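Local coordinates for N2152 (Neocallimastix frontalis, PDB 5U22), which probably hydrolyses rare arabinosyl substrates, as a family 39 glycoside hydrolase built from a TIM barrel and a beta sandwich, at residues A97-L107 / N138-N146; P258-E269 / A301-Y309. All blocks are in the same frame, centred on the assembly; numbering follows the deposited sequence.

Contact 1 (A97-L107 / N138-N146)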
loop_
_atom_site.group_PDB
_atom_site.type_symbol
_atom_site.label_atom_id
_atom_site.label_comp_id
_atom_site.label_asym_id
_atom_site.label_seq_id
_atom_site.Cartn_x
_atom_site.Cartn_y
_atom_site.Cartn_z
ATOM N N ALA A 97 0.961 -13.723 -1.645
ATOM C CA ALA A 97 -0.027 -12.671 -1.398
ATOM C C ALA A 97 -0.986 -13.036 -0.265
ATOM O O ALA A 97 -1.251 -14.216 -0.005
ATOM C CB ALA A 97 -0.817 -12.396 -2.678
ATOM N N ARG A 98 -1.516 -12.006 0.406
ATOM C CA ARG A 98 -2.515 -12.161 1.462
ATOM C C ARG A 98 -3.624 -11.142 1.269
ATOM O O ARG A 98 -3.531 -10.244 0.432
ATOM C CB ARG A 98 -1.926 -11.980 2.874
ATOM C CG ARG A 98 -1.208 -13.203 3.404
ATOM C CD ARG A 98 0.269 -13.065 3.217
ATOM N NE ARG A 98 0.835 -12.006 4.043
ATOM C CZ ARG A 98 1.579 -11.009 3.573
ATOM N NH1 ARG A 98 1.846 -10.928 2.266
ATOM N NH2 ARG A 98 2.073 -10.102 4.408
ATOM N N VAL A 99 -4.686 -11.272 2.055
ATOM C CA VAL A 99 -5.809 -10.348 1.931
ATOM C C VAL A 99 -6.376 -10.037 3.313
ATOM O O VAL A 99 -6.572 -10.937 4.139
ATOM C CB VAL A 99 -6.896 -10.887 0.979
ATOM C CG1 VAL A 99 -7.413 -12.267 1.427
ATOM C CG2 VAL A 99 -8.020 -9.880 0.856
ATOM N N THR A 100 -6.620 -8.753 3.559
ATOM C CA THR A 100 -7.180 -8.271 4.815
ATOM C C THR A 100 -8.686 -8.515 4.835
ATOM O O THR A 100 -9.381 -8.218 3.859
ATOM C CB THR A 100 -6.901 -6.774 4.959
ATOM O OG1 THR A 100 -5.485 -6.535 4.943
ATOM C CG2 THR A 100 -7.511 -6.210 6.242
ATOM N N ILE A 101 -9.194 -9.031 5.956
ATOM C CA ILE A 101 -10.632 -9.215 6.160
ATOM C C ILE A 101 -11.222 -7.961 6.801
ATOM O O ILE A 101 -11.016 -7.711 7.990
ATOM C CB ILE A 101 -10.914 -10.433 7.040
ATOM C CG1 ILE A 101 -10.375 -11.695 6.372
ATOM C CG2 ILE A 101 -12.414 -10.539 7.313
ATOM C CD1 ILE A 101 -10.236 -12.884 7.306
ATOM N N GLU A 102 -12.022 -7.213 6.045
ATOM C CA GLU A 102 -12.673 -6.000 6.567
ATOM C C GLU A 102 -14.040 -6.383 7.128
ATOM O O GLU A 102 -15.038 -6.448 6.410
ATOM C CB GLU A 102 -12.795 -4.944 5.475
ATOM C CG GLU A 102 -13.278 -3.567 5.985
ATOM C CD GLU A 102 -13.746 -2.646 4.856
ATOM O OE1 GLU A 102 -13.995 -3.151 3.741
ATOM O OE2 GLU A 102 -13.868 -1.424 5.087
ATOM N N LEU A 103 -14.093 -6.643 8.435
ATOM C CA LEU A 103 -15.336 -7.124 9.037
ATOM C C LEU A 103 -16.449 -6.085 8.970
ATOM O O LEU A 103 -17.627 -6.460 8.923
ATOM C CB LEU A 103 -15.090 -7.529 10.496
ATOM C CG LEU A 103 -14.176 -8.733 10.732
ATOM C CD1 LEU A 103 -13.777 -8.842 12.208
ATOM C CD2 LEU A 103 -14.882 -10.000 10.292
ATOM N N ALA A 104 -16.109 -4.787 8.980
ATOM C CA ALA A 104 -17.141 -3.751 9.002
ATOM C C ALA A 104 -18.113 -3.903 7.843
ATOM O O ALA A 104 -19.304 -3.603 7.983
ATOM C CB ALA A 104 -16.505 -2.357 8.962
ATOM N N ASP A 105 -17.640 -4.381 6.696
ATOM C CA ASP A 105 -18.508 -4.388 5.523
ATOM C C ASP A 105 -19.525 -5.526 5.542
ATOM O O ASP A 105 -20.295 -5.672 4.586
ATOM C CB ASP A 105 -17.663 -4.412 4.250
ATOM C CG ASP A 105 -17.169 -3.029 3.876
ATOM O OD1 ASP A 105 -17.170 -2.153 4.768
ATOM O OD2 ASP A 105 -16.827 -2.793 2.695
ATOM N N ILE A 106 -19.557 -6.323 6.611
ATOM C CA ILE A 106 -20.746 -7.120 6.907
ATOM C C ILE A 106 -21.986 -6.240 6.896
ATOM O O ILE A 106 -23.080 -6.687 6.515
ATOM C CB ILE A 106 -20.585 -7.831 8.270
ATOM C CG1 ILE A 106 -19.591 -8.989 8.170
ATOM C CG2 ILE A 106 -21.951 -8.319 8.810
ATOM C CD1 ILE A 106 -19.312 -9.635 9.498
ATOM N N LEU A 107 -21.844 -4.996 7.295
ATOM C CA LEU A 107 -22.948 -4.071 7.551
ATOM C C LEU A 107 -23.197 -3.146 6.367
ATOM O O LEU A 107 -22.245 -2.694 5.719
ATOM C CB LEU A 107 -22.655 -3.217 8.784
ATOM C CG LEU A 107 -22.403 -4.012 10.064
ATOM C CD1 LEU A 107 -22.077 -3.041 11.198
ATOM C CD2 LEU A 107 -23.609 -4.893 10.405
ATOM N N ASN A 138 -4.212 -17.718 3.851
ATOM C CA ASN A 138 -3.577 -16.532 3.287
ATOM C C ASN A 138 -4.331 -15.250 3.621
ATOM O O ASN A 138 -4.261 -14.272 2.862
ATOM C CB ASN A 138 -3.388 -16.681 1.774
ATOM C CG ASN A 138 -4.683 -16.943 1.026
ATOM O OD1 ASN A 138 -5.689 -17.341 1.609
ATOM N ND2 ASN A 138 -4.657 -16.725 -0.290
ATOM N N PHE A 139 -5.045 -15.223 4.739
ATOM C CA PHE A 139 -5.582 -13.968 5.228
ATOM C C PHE A 139 -4.516 -13.231 6.026
ATOM O O PHE A 139 -3.675 -13.839 6.696
ATOM C CB PHE A 139 -6.819 -14.201 6.094
ATOM C CG PHE A 139 -7.872 -15.021 5.422
ATOM C CD1 PHE A 139 -8.709 -14.458 4.472
ATOM C CD2 PHE A 139 -8.023 -16.367 5.739
ATOM C CE1 PHE A 139 -9.697 -15.219 3.857
ATOM C CE2 PHE A 139 -8.989 -17.135 5.119
ATOM C CZ PHE A 139 -9.833 -16.558 4.176
ATOM N N TYR A 140 -4.548 -11.907 5.918
ATOM C CA TYR A 140 -3.624 -11.031 6.624
ATOM C C TYR A 140 -4.042 -10.822 8.071
ATOM O O TYR A 140 -3.185 -10.675 8.954
ATOM C CB TYR A 140 -3.581 -9.695 5.894
ATOM C CG TYR A 140 -2.522 -8.698 6.303
ATOM C CD1 TYR A 140 -1.168 -9.014 6.257
ATOM C CD2 TYR A 140 -2.882 -7.405 6.674
ATOM C CE1 TYR A 140 -0.203 -8.059 6.591
ATOM C CE2 TYR A 140 -1.931 -6.459 7.001
ATOM C CZ TYR A 140 -0.602 -6.789 6.968
ATOM O OH TYR A 140 0.327 -5.822 7.286
ATOM N N GLY A 141 -5.342 -10.787 8.316
ATOM C CA GLY A 141 -5.857 -10.618 9.660
ATOM C C GLY A 141 -7.323 -10.260 9.604
ATOM O O GLY A 141 -7.891 -10.028 8.532
ATOM N N ASN A 142 -7.935 -10.253 10.786
ATOM C CA ASN A 142 -9.307 -9.785 10.975
ATOM C C ASN A 142 -9.288 -8.311 11.364
ATOM O O ASN A 142 -8.797 -7.957 12.440
ATOM C CB ASN A 142 -10.022 -10.578 12.073
ATOM C CG ASN A 142 -10.229 -12.038 11.720
ATOM O OD1 ASN A 142 -10.000 -12.934 12.544
ATOM N ND2 ASN A 142 -10.668 -12.286 10.507
ATOM N N GLU A 143 -9.852 -7.462 10.515
ATOM C CA GLU A 143 -9.910 -6.028 10.762
ATOM C C GLU A 143 -11.275 -5.697 11.354
ATOM O O GLU A 143 -12.304 -5.944 10.720
ATOM C CB GLU A 143 -9.660 -5.261 9.463
ATOM C CG GLU A 143 -9.570 -3.757 9.627
ATOM C CD GLU A 143 -9.416 -3.038 8.296
ATOM O OE1 GLU A 143 -9.599 -3.680 7.232
ATOM O OE2 GLU A 143 -9.114 -1.827 8.318
ATOM N N ILE A 144 -11.281 -5.150 12.571
ATOM C CA ILE A 144 -12.510 -5.076 13.358
ATOM C C ILE A 144 -13.482 -4.046 12.786
ATOM O O ILE A 144 -14.701 -4.276 12.765
ATOM C CB ILE A 144 -12.169 -4.800 14.840
ATOM C CG1 ILE A 144 -11.633 -6.077 15.490
ATOM C CG2 ILE A 144 -13.397 -4.261 15.614
ATOM C CD1 ILE A 144 -11.264 -5.936 16.972
ATOM N N TRP A 145 -12.979 -2.911 12.306
ATOM C CA TRP A 145 -13.856 -1.827 11.879
ATOM C C TRP A 145 -13.201 -1.078 10.725
ATOM O O TRP A 145 -12.179 -1.506 10.181
ATOM C CB TRP A 145 -14.173 -0.902 13.059
ATOM C CG TRP A 145 -15.421 -0.077 12.857
ATOM C CD1 TRP A 145 -15.496 1.284 12.700
ATOM C CD2 TRP A 145 -16.762 -0.564 12.784
ATOM N NE1 TRP A 145 -16.809 1.673 12.536
ATOM C CE2 TRP A 145 -17.607 0.556 12.600
ATOM C CE3 TRP A 145 -17.339 -1.836 12.872
ATOM C CZ2 TRP A 145 -18.992 0.437 12.484
ATOM C CZ3 TRP A 145 -18.725 -1.954 12.770
ATOM C CH2 TRP A 145 -19.536 -0.818 12.579
ATOM N N ASN A 146 -13.797 0.054 10.347
ATOM C CA ASN A 146 -13.291 0.867 9.241
ATOM C C ASN A 146 -13.676 2.306 9.523
ATOM O O ASN A 146 -14.869 2.612 9.623
ATOM C CB ASN A 146 -13.875 0.415 7.897
ATOM C CG ASN A 146 -13.361 1.239 6.713
ATOM O OD1 ASN A 146 -12.189 1.604 6.652
ATOM N ND2 ASN A 146 -14.248 1.515 5.757
HETATM O O HOH W 1 -1.880 -16.444 -1.633
HETATM O O HOH W 2 -13.359 -3.834 9.132
#
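The carbonyl oxygen of Glu-143 is held twice: Leu-103 N donates to Glu-143 O over 3.0 Å, nearly in line with the C=O bond (160°), and water 2 donates to it as well. That water also accepts from Ala-104 N at 2.9 Å, linking the two segments where strand 98-102 passes into the 3-10 segment. Upstream, Glu-143 N gives a 2.8 Å bond to Ile-101 O. Strands 98-102 and 139-143, inclined by only 16°, are the parallel strands of a right-handed beta-alpha-beta unit of the TIM barrel, crossed over by helix 117-134. Toward that helix, Ile-101 sends CG1 anti to its carbonyl carbon (chi1 -61°), bringing CD1 to 3.6 Å from Phe-139 CD1. Cutting Ile-101 back to alanine would probably leave a gap between this ring and Phe-127 of the helix. On the barrel's inner side, the Glu-143 carboxylate meets Thr-100 CG2 and is bound by Arg-68, Ser-184 and Asn-245. Past the strand ends, Ala-104 CB lies over one face of the Trp-145 indole, toward its rim, whereas Leu-107 CD1 meets its edge, 3.6 Å from Trp-145 CH2; Asn-146 ND2 bonds to Tyr-112 OH and to a BTB molecule, probably from the crystallisation liquor.

Contact 2 (P258-E269 / A301-Y309)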
loop_
_atom_site.group_PDB
_atom_site.type_symbol
_atom_site.label_atom_id
_atom_site.label_comp_id
_atom_site.label_asym_id
_atom_site.label_seq_id
_atom_site.Cartn_x
_atom_site.Cartn_y
_atom_site.Cartn_z
ATOM N N PRO A 258 0.766 7.027 -11.672
ATOM C CA PRO A 258 2.187 6.724 -11.403
ATOM C C PRO A 258 2.915 7.781 -10.579
ATOM O O PRO A 258 3.570 7.441 -9.589
ATOM C CB PRO A 258 2.784 6.586 -12.811
ATOM C CG PRO A 258 1.598 6.227 -13.699
ATOM C CD PRO A 258 0.445 7.000 -13.109
ATOM N N GLY A 259 2.819 9.056 -10.959
ATOM C CA GLY A 259 3.565 10.086 -10.250
ATOM C C GLY A 259 3.187 10.176 -8.784
ATOM O O GLY A 259 4.047 10.137 -7.899
ATOM N N SER A 260 1.890 10.275 -8.506
ATOM C CA SER A 260 1.444 10.334 -7.118
ATOM C C SER A 260 1.888 9.095 -6.354
ATOM O O SER A 260 2.429 9.193 -5.242
ATOM C CB SER A 260 -0.073 10.472 -7.068
ATOM O OG SER A 260 -0.523 10.277 -5.741
ATOM N N SER A 261 1.689 7.922 -6.959
ATOM C CA SER A 261 1.935 6.654 -6.275
ATOM C C SER A 261 3.397 6.493 -5.895
ATOM O O SER A 261 3.709 5.912 -4.848
ATOM C CB SER A 261 1.483 5.494 -7.165
ATOM O OG SER A 261 0.118 5.648 -7.528
ATOM N N ALA A 262 4.310 6.995 -6.736
ATOM C CA ALA A 262 5.733 6.870 -6.432
ATOM C C ALA A 262 6.067 7.405 -5.046
ATOM O O ALA A 262 6.958 6.881 -4.373
ATOM C CB ALA A 262 6.559 7.615 -7.479
ATOM N N ARG A 263 5.371 8.452 -4.607
ATOM C CA ARG A 263 5.696 9.065 -3.324
ATOM C C ARG A 263 5.238 8.199 -2.161
ATOM O O ARG A 263 5.942 8.084 -1.153
ATOM C CB ARG A 263 5.064 10.451 -3.233
ATOM C CG ARG A 263 5.387 11.362 -4.403
ATOM C CD ARG A 263 4.421 12.572 -4.425
ATOM N NE ARG A 263 3.010 12.182 -4.503
ATOM C CZ ARG A 263 2.003 13.041 -4.419
ATOM N NH1 ARG A 263 2.262 14.339 -4.260
ATOM N NH2 ARG A 263 0.741 12.608 -4.494
ATOM N N PHE A 264 4.052 7.597 -2.272
ATOM C CA PHE A 264 3.593 6.680 -1.230
ATOM C C PHE A 264 4.502 5.465 -1.150
ATOM O O PHE A 264 4.893 5.021 -0.061
ATOM C CB PHE A 264 2.158 6.236 -1.512
ATOM C CG PHE A 264 1.119 7.318 -1.306
ATOM C CD1 PHE A 264 0.613 7.576 -0.041
ATOM C CD2 PHE A 264 0.644 8.060 -2.375
ATOM C CE1 PHE A 264 -0.342 8.554 0.162
ATOM C CE2 PHE A 264 -0.320 9.053 -2.185
ATOM C CZ PHE A 264 -0.813 9.302 -0.914
ATOM N N ILE A 265 4.843 4.908 -2.307
ATOM C CA ILE A 265 5.750 3.770 -2.344
ATOM C C ILE A 265 7.076 4.130 -1.685
ATOM O O ILE A 265 7.564 3.415 -0.801
ATOM C CB ILE A 265 5.943 3.298 -3.795
ATOM C CG1 ILE A 265 4.665 2.630 -4.314
ATOM C CG2 ILE A 265 7.146 2.372 -3.901
ATOM C CD1 ILE A 265 4.627 2.451 -5.828
ATOM N N GLY A 266 7.677 5.246 -2.097
ATOM C CA GLY A 266 8.953 5.632 -1.517
ATOM C C GLY A 266 8.890 5.798 -0.011
ATOM O O GLY A 266 9.758 5.304 0.716
ATOM N N ARG A 267 7.840 6.463 0.484
ATOM C CA ARG A 267 7.781 6.764 1.911
ATOM C C ARG A 267 7.386 5.540 2.727
ATOM O O ARG A 267 7.959 5.303 3.794
ATOM C CB ARG A 267 6.835 7.949 2.150
ATOM C CG ARG A 267 7.401 9.245 1.570
ATOM C CD ARG A 267 6.368 10.349 1.377
ATOM N NE ARG A 267 6.850 11.330 0.403
ATOM C CZ ARG A 267 6.250 12.485 0.130
ATOM N NH1 ARG A 267 5.134 12.825 0.771
ATOM N NH2 ARG A 267 6.768 13.299 -0.788
ATOM N N PHE A 268 6.444 4.728 2.231
ATOM C CA PHE A 268 6.144 3.459 2.896
ATOM C C PHE A 268 7.391 2.594 3.018
ATOM O O PHE A 268 7.638 1.989 4.070
ATOM C CB PHE A 268 5.058 2.686 2.137
ATOM C CG PHE A 268 3.680 3.299 2.215
ATOM C CD1 PHE A 268 3.473 4.527 2.822
ATOM C CD2 PHE A 268 2.593 2.632 1.670
ATOM C CE1 PHE A 268 2.203 5.094 2.875
ATOM C CE2 PHE A 268 1.320 3.180 1.737
ATOM C CZ PHE A 268 1.126 4.425 2.338
ATOM N N GLU A 269 8.180 2.503 1.945
ATOM C CA GLU A 269 9.402 1.711 2.019
ATOM C C GLU A 269 10.399 2.340 2.982
ATOM O O GLU A 269 11.069 1.632 3.742
ATOM C CB GLU A 269 10.021 1.555 0.634
ATOM C CG GLU A 269 9.187 0.716 -0.345
ATOM C CD GLU A 269 9.254 -0.787 -0.071
ATOM O OE1 GLU A 269 10.060 -1.224 0.795
ATOM O OE2 GLU A 269 8.488 -1.523 -0.730
ATOM N N ALA A 301 -2.008 3.371 -16.928
ATOM C CA ALA A 301 -0.612 3.736 -16.702
ATOM C C ALA A 301 -0.098 3.177 -15.381
ATOM O O ALA A 301 1.025 2.672 -15.312
ATOM C CB ALA A 301 -0.450 5.258 -16.723
ATOM N N GLY A 302 -0.913 3.251 -14.328
ATOM C CA GLY A 302 -0.464 2.810 -13.018
ATOM C C GLY A 302 -0.098 1.342 -12.969
ATOM O O GLY A 302 0.787 0.945 -12.210
ATOM N N TRP A 303 -0.771 0.512 -13.768
ATOM C CA TRP A 303 -0.418 -0.904 -13.809
ATOM C C TRP A 303 1.059 -1.069 -14.125
ATOM O O TRP A 303 1.778 -1.818 -13.457
ATOM C CB TRP A 303 -1.270 -1.633 -14.843
ATOM C CG TRP A 303 -1.156 -3.116 -14.733
ATOM C CD1 TRP A 303 -1.988 -3.950 -14.041
ATOM C CD2 TRP A 303 -0.156 -3.953 -15.336
ATOM N NE1 TRP A 303 -1.564 -5.250 -14.173
ATOM C CE2 TRP A 303 -0.443 -5.278 -14.964
ATOM C CE3 TRP A 303 0.954 -3.709 -16.158
ATOM C CZ2 TRP A 303 0.347 -6.364 -15.375
ATOM C CZ3 TRP A 303 1.739 -4.791 -16.566
ATOM C CH2 TRP A 303 1.426 -6.100 -16.175
ATOM N N TYR A 304 1.540 -0.335 -15.126
ATOM C CA TYR A 304 2.931 -0.477 -15.534
ATOM C C TYR A 304 3.889 0.035 -14.461
ATOM O O TYR A 304 4.960 -0.553 -14.256
ATOM C CB TYR A 304 3.150 0.239 -16.862
ATOM C CG TYR A 304 2.481 -0.475 -18.015
ATOM C CD1 TYR A 304 1.219 -0.091 -18.461
ATOM C CD2 TYR A 304 3.110 -1.548 -18.644
ATOM C CE1 TYR A 304 0.601 -0.759 -19.522
ATOM C CE2 TYR A 304 2.497 -2.216 -19.706
ATOM C CZ TYR A 304 1.251 -1.809 -20.138
ATOM O OH TYR A 304 0.659 -2.486 -21.184
ATOM N N PHE A 305 3.523 1.116 -13.754
ATOM C CA PHE A 305 4.378 1.584 -12.667
ATOM C C PHE A 305 4.447 0.551 -11.546
ATOM O O PHE A 305 5.538 0.239 -11.049
ATOM C CB PHE A 305 3.909 2.948 -12.124
ATOM C CG PHE A 305 4.937 3.627 -11.247
ATOM C CD1 PHE A 305 6.060 4.229 -11.807
ATOM C CD2 PHE A 305 4.798 3.642 -9.866
ATOM C CE1 PHE A 305 7.017 4.833 -11.010
ATOM C CE2 PHE A 305 5.749 4.255 -9.058
ATOM C CZ PHE A 305 6.865 4.841 -9.632
ATOM N N TYR A 306 3.302 -0.024 -11.162
ATOM C CA TYR A 306 3.317 -1.034 -10.112
ATOM C C TYR A 306 3.969 -2.332 -10.577
ATOM O O TYR A 306 4.472 -3.092 -9.745
ATOM C CB TYR A 306 1.891 -1.260 -9.593
ATOM C CG TYR A 306 1.511 -0.220 -8.550
ATOM C CD1 TYR A 306 1.161 1.078 -8.919
ATOM C CD2 TYR A 306 1.539 -0.531 -7.198
ATOM C CE1 TYR A 306 0.831 2.028 -7.953
ATOM C CE2 TYR A 306 1.208 0.403 -6.234
ATOM C CZ TYR A 306 0.859 1.678 -6.611
ATOM O OH TYR A 306 0.524 2.580 -5.625
ATOM N N LYS A 307 3.991 -2.596 -11.887
ATOM C CA LYS A 307 4.735 -3.748 -12.385
ATOM C C LYS A 307 6.234 -3.556 -12.171
ATOM O O LYS A 307 6.931 -4.479 -11.725
ATOM C CB LYS A 307 4.406 -3.972 -13.863
ATOM C CG LYS A 307 5.282 -5.023 -14.562
ATOM C CD LYS A 307 4.915 -6.435 -14.163
ATOM C CE LYS A 307 5.757 -7.469 -14.940
ATOM N NZ LYS A 307 5.928 -8.716 -14.166
ATOM N N TRP A 308 6.747 -2.361 -12.489
ATOM C CA TRP A 308 8.140 -2.038 -12.179
ATOM C C TRP A 308 8.427 -2.285 -10.709
ATOM O O TRP A 308 9.443 -2.889 -10.342
ATOM C CB TRP A 308 8.419 -0.574 -12.494
ATOM C CG TRP A 308 8.540 -0.209 -13.918
ATOM C CD1 TRP A 308 8.648 -1.042 -14.985
ATOM C CD2 TRP A 308 8.566 1.121 -14.435
ATOM N NE1 TRP A 308 8.754 -0.308 -16.147
ATOM C CE2 TRP A 308 8.703 1.025 -15.832
ATOM C CE3 TRP A 308 8.485 2.390 -13.847
ATOM C CZ2 TRP A 308 8.770 2.152 -16.657
ATOM C CZ3 TRP A 308 8.551 3.506 -14.664
ATOM C CH2 TRP A 308 8.690 3.380 -16.054
ATOM N N TYR A 309 7.521 -1.810 -9.856
ATOM C CA TYR A 309 7.676 -1.958 -8.415
ATOM C C TYR A 309 7.691 -3.424 -8.014
ATOM O O TYR A 309 8.586 -3.877 -7.286
ATOM C CB TYR A 309 6.531 -1.212 -7.730
ATOM C CG TYR A 309 6.509 -1.239 -6.221
ATOM C CD1 TYR A 309 7.682 -1.115 -5.471
ATOM C CD2 TYR A 309 5.298 -1.328 -5.546
ATOM C CE1 TYR A 309 7.652 -1.110 -4.073
ATOM C CE2 TYR A 309 5.247 -1.306 -4.154
ATOM C CZ TYR A 309 6.418 -1.198 -3.423
ATOM O OH TYR A 309 6.339 -1.175 -2.049
HETATM O O HOH W 3 -1.936 4.372 -6.324
#
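Tyr-309 and Glu-269 supply the one direct hydrogen bond between the two helices. Tyr-309 OH donates to Glu-269 OE2 over a short 2.5 Å, using the anti lone pair of that oxygen. The carboxylate meets the phenol at its edge, with the two planes 82° apart, and Ala-40 N binds the same hydroxyl, which is therefore gripped from two groups. A second polar link is indirect: water 3 donates to Ser-261 OG at 2.7 Å and lies 3.1 Å from Tyr-306 OH. Both hydroxyls have further partners, Ser-261 OG with Gln-257 O and Tyr-306 OH with Tyr-247 OH.

CH-pi contacts come from the two branches of Ile-265. Its CG2 sits over the Tyr-309 ring, 3.8 Å from the centroid, while CD1 sits over a face of Tyr-306, 4.2 Å from that centroid. One isoleucine thus bridges two aromatic rings of helix 301-309.

Apolar packing centres on Phe-305. With CG anti to its backbone N (chi1 -166°), the ring reaches across to helix 258-269, where Ala-262 CB lies 3.5 Å from Phe-305 CZ. Ile-265 CD1 adds a contact at the ring edge, near Phe-305 CE2, and Pro-258 CB packs 3.9 Å from Phe-305 CB. Further along, the Pro-258 ring rests against Ala-301 CB and the backbone of Gly-302.

The axes run in the same general direction, 31° apart, and approach to 9.7 Å. Both helices follow barrel strands, 242-247 and 275-278 respectively, and the pair is buried where barrel meets sandwich: Ile-345 of strand 341-347 packs on Phe-305 and Tyr-309, Ile-376 of strand 368-376 touches Pro-258 and Ala-301, and helix 221-235 borders Phe-268 through Val-221.

Overall arrangement
Both contacts are buried, yet they lie in different layers of the fold, with centres about 24 Å apart and nearest atoms about 10 Å apart. Contact 1 joins neighbouring strands of the barrel wall and buries 958 Å², twice the 477 Å² of contact 2, which joins two helices and borders the beta sandwich. The chemistry follows the place: main-chain hydrogen bonds dominate between the strands, whereas side chains do the work between the helices, chiefly aromatic rings and one isoleucine. No secondary-structure element is shared, and contact 1 closes along the chain before contact 2 opens. Contact 1 reaches the bound BTB molecule through Asn-146, whereas contact 2 stays well away from it.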